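PDB 3FAC: CENP-V/GFA domain-containing protein from Rhodobacter sphaeroides 2.4.1, which is of unknown function but belongs to the Gfa family, whose members are generally zinc-binding proteins assigned carbon-sulfur lyase activity. Local coordinates for residues A[72-80]-A[88-96]. Numbering follows the deposited sequence.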
loop_
_atom_site.group_PDB
_atom_site.type_symbol
_atom_site.label_atom_id
_atom_site.label_comp_id
_atom_site.label_asym_id
_atom_site.label_seq_id
_atom_site.Cartn_x
_atom_site.Cartn_y
_atom_site.Cartn_z
ATOM N N THR A 72 -15.065 2.358 2.379
ATOM C CA THR A 72 -15.762 3.638 2.375
ATOM C C THR A 72 -15.222 4.634 1.355
ATOM O O THR A 72 -15.966 5.105 0.493
ATOM C CB THR A 72 -15.730 4.291 3.775
ATOM O OG1 THR A 72 -16.256 3.372 4.736
ATOM C CG2 THR A 72 -16.578 5.550 3.803
ATOM N N CYS A 73 -13.935 4.962 1.456
ATOM C CA CYS A 73 -13.335 5.916 0.536
ATOM C C CYS A 73 -12.672 5.243 -0.669
ATOM O O CYS A 73 -12.238 5.910 -1.612
ATOM C CB CYS A 73 -12.333 6.805 1.286
ATOM S SG CYS A 73 -11.107 5.923 2.280
ATOM N N GLY A 74 -12.601 3.918 -0.636
ATOM C CA GLY A 74 -12.010 3.180 -1.739
ATOM C C GLY A 74 -10.507 3.325 -1.881
ATOM O O GLY A 74 -9.932 2.855 -2.861
ATOM N N ILE A 75 -9.862 3.956 -0.902
ATOM C CA ILE A 75 -8.416 4.162 -0.955
ATOM C C ILE A 75 -7.578 2.925 -0.646
ATOM O O ILE A 75 -7.733 2.288 0.396
ATOM C CB ILE A 75 -7.981 5.289 0.004
ATOM C CG1 ILE A 75 -8.636 6.610 -0.413
ATOM C CG2 ILE A 75 -6.458 5.401 0.020
ATOM C CD1 ILE A 75 -8.325 7.034 -1.849
ATOM N N TYR A 76 -6.683 2.597 -1.567
ATOM C CA TYR A 76 -5.787 1.456 -1.416
ATOM C C TYR A 76 -4.747 1.745 -0.327
ATOM O O TYR A 76 -3.947 2.670 -0.456
ATOM C CB TYR A 76 -5.097 1.188 -2.760
ATOM C CG TYR A 76 -3.682 0.660 -2.678
ATOM C CD1 TYR A 76 -3.409 -0.599 -2.134
ATOM C CD2 TYR A 76 -2.618 1.400 -3.197
ATOM C CE1 TYR A 76 -2.109 -1.109 -2.116
ATOM C CE2 TYR A 76 -1.317 0.902 -3.186
ATOM C CZ TYR A 76 -1.069 -0.353 -2.648
ATOM O OH TYR A 76 0.216 -0.857 -2.665
ATOM N N THR A 77 -4.763 0.951 0.738
ATOM C CA THR A 77 -3.823 1.131 1.841
ATOM C C THR A 77 -2.518 0.364 1.634
ATOM O O THR A 77 -1.446 0.962 1.503
ATOM C CB THR A 77 -4.434 0.671 3.193
ATOM O OG1 THR A 77 -4.907 -0.676 3.070
ATOM C CG2 THR A 77 -5.590 1.571 3.602
ATOM N N HIS A 78 -2.614 -0.961 1.606
ATOM C CA HIS A 78 -1.443 -1.816 1.442
ATOM C C HIS A 78 -1.828 -3.162 0.835
ATOM O O HIS A 78 -3.010 -3.465 0.674
ATOM C CB HIS A 78 -0.788 -2.063 2.801
ATOM C CG HIS A 78 -1.650 -2.841 3.748
ATOM N ND1 HIS A 78 -2.853 -2.366 4.222
ATOM C CD2 HIS A 78 -1.497 -4.077 4.281
ATOM C CE1 HIS A 78 -3.405 -3.274 5.007
ATOM N NE2 HIS A 78 -2.603 -4.322 5.060
ATOM N N HIS A 79 -0.822 -3.969 0.511
ATOM C CA HIS A 79 -1.050 -5.292 -0.057
ATOM C C HIS A 79 0.139 -6.210 0.187
ATOM O O HIS A 79 1.262 -5.749 0.380
ATOM C CB HIS A 79 -1.304 -5.204 -1.565
ATOM C CG HIS A 79 -0.094 -4.827 -2.361
ATOM N ND1 HIS A 79 0.379 -3.535 -2.430
ATOM C CD2 HIS A 79 0.743 -5.577 -3.117
ATOM C CE1 HIS A 79 1.454 -3.505 -3.199
ATOM N NE2 HIS A 79 1.696 -4.731 -3.627
ATOM N N GLN A 80 -0.117 -7.512 0.179
ATOM C CA GLN A 80 0.938 -8.492 0.379
ATOM C C GLN A 80 1.434 -8.941 -0.988
ATOM O O GLN A 80 0.800 -9.766 -1.646
ATOM C CB GLN A 80 0.409 -9.695 1.164
ATOM C CG GLN A 80 1.451 -10.774 1.414
ATOM C CD GLN A 80 0.893 -11.958 2.181
ATOM O OE1 GLN A 80 0.434 -11.815 3.317
ATOM N NE2 GLN A 80 0.928 -13.135 1.563
ATOM N N TYR A 88 5.087 -6.220 2.174
ATOM C CA TYR A 88 3.843 -5.500 1.991
ATOM C C TYR A 88 4.145 -4.348 1.049
ATOM O O TYR A 88 5.257 -3.828 1.036
ATOM C CB TYR A 88 3.345 -4.915 3.315
ATOM C CG TYR A 88 2.587 -5.853 4.226
ATOM C CD1 TYR A 88 1.404 -6.463 3.811
ATOM C CD2 TYR A 88 3.013 -6.068 5.533
ATOM C CE1 TYR A 88 0.659 -7.259 4.686
ATOM C CE2 TYR A 88 2.278 -6.858 6.413
ATOM C CZ TYR A 88 1.103 -7.449 5.986
ATOM O OH TYR A 88 0.371 -8.211 6.867
ATOM N N GLY A 89 3.156 -3.964 0.254
ATOM C CA GLY A 89 3.318 -2.842 -0.645
ATOM C C GLY A 89 2.419 -1.783 -0.048
ATOM O O GLY A 89 1.214 -1.998 0.071
ATOM N N VAL A 90 2.989 -0.650 0.347
ATOM C CA VAL A 90 2.201 0.411 0.964
ATOM C C VAL A 90 1.998 1.626 0.070
ATOM O O VAL A 90 2.897 2.027 -0.671
ATOM C CB VAL A 90 2.853 0.890 2.282
ATOM C CG1 VAL A 90 1.983 1.952 2.945
ATOM C CG2 VAL A 90 3.050 -0.279 3.218
ATOM N N ASN A 91 0.806 2.206 0.154
ATOM C CA ASN A 91 0.459 3.396 -0.614
ATOM C C ASN A 91 1.171 4.586 0.055
ATOM O O ASN A 91 0.771 5.025 1.137
ATOM C CB ASN A 91 -1.057 3.604 -0.568
ATOM C CG ASN A 91 -1.549 4.611 -1.593
ATOM O OD1 ASN A 91 -0.890 5.608 -1.877
ATOM N ND2 ASN A 91 -2.732 4.358 -2.140
ATOM N N VAL A 92 2.221 5.099 -0.584
ATOM C CA VAL A 92 2.978 6.225 -0.031
ATOM C C VAL A 92 2.105 7.447 0.275
ATOM O O VAL A 92 2.370 8.187 1.220
ATOM C CB VAL A 92 4.123 6.680 -0.993
ATOM C CG1 VAL A 92 5.012 5.497 -1.358
ATOM C CG2 VAL A 92 3.540 7.321 -2.245
ATOM N N ALA A 93 1.062 7.648 -0.522
ATOM C CA ALA A 93 0.179 8.789 -0.338
ATOM C C ALA A 93 -0.641 8.757 0.948
ATOM O O ALA A 93 -1.177 9.781 1.364
ATOM C CB ALA A 93 -0.740 8.927 -1.536
ATOM N N ILE A 94 -0.760 7.598 1.581
ATOM C CA ILE A 94 -1.520 7.544 2.827
ATOM C C ILE A 94 -0.615 7.860 4.024
ATOM O O ILE A 94 -1.097 8.182 5.112
ATOM C CB ILE A 94 -2.202 6.156 3.056
ATOM C CG1 ILE A 94 -1.155 5.077 3.336
ATOM C CG2 ILE A 94 -3.040 5.780 1.844
ATOM C CD1 ILE A 94 -1.755 3.786 3.872
ATOM N N LEU A 95 0.695 7.770 3.815
ATOM C CA LEU A 95 1.669 8.049 4.869
ATOM C C LEU A 95 1.616 9.520 5.275
ATOM O O LEU A 95 1.717 10.411 4.431
ATOM C CB LEU A 95 3.083 7.695 4.389
ATOM C CG LEU A 95 3.303 6.252 3.920
ATOM C CD1 LEU A 95 4.733 6.102 3.455
ATOM C CD2 LEU A 95 2.997 5.268 5.046
ATOM N N GLU A 96 1.458 9.757 6.574
ATOM C CA GLU A 96 1.366 11.104 7.123
ATOM C C GLU A 96 2.566 11.966 6.757
ATOM O O GLU A 96 3.714 11.561 6.942
ATOM C CB GLU A 96 1.211 11.034 8.648
ATOM C CG GLU A 96 1.182 12.386 9.353
ATOM C CD GLU A 96 0.599 12.306 10.758
ATOM O OE1 GLU A 96 -0.647 12.251 10.881
ATOM O OE2 GLU A 96 1.378 12.295 11.739
#
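The imidazole of H78 turns its edge toward the face of Y88 in an offset edge-to-face pair, planes at 72°, with H78 CD2 3.8 Å from Y88 CD1. At the opposite surface of the sheet the H79 ring has the backbone N of G89 over one face; its chi1 of 70° swings the ring back across the glycine, bringing H79 CE1 to 3.2 Å from G89 CA, where any side chain on G89 would collide. Y76 OH and H79 ND1, 2.7 Å apart, are hydrogen-bonded on this side. The N91 amide is turned 37° from the Y76 ring, and its ND2 donates to Y76 O (2.7 Å) in the carbonyl plane, while OD1 accepts from A93 N in an Asx turn. Replacing N91 by a leucine would probably leave Y76 O without this donor and release the turn at A93. Between the backbones, N91 N reaches T77 O (2.9 Å), and H79 and G89 form a hydrogen-bonded antiparallel pair. I94 CG2 also meets I75 CG2. This hairpin of 76-80 and 87-91 lies inside a five-stranded antiparallel sheet, flanked by 66-70 and 38-42; W68 stacks on H78, and L46 of strand 46-50 packs against H78, Y88 and V90.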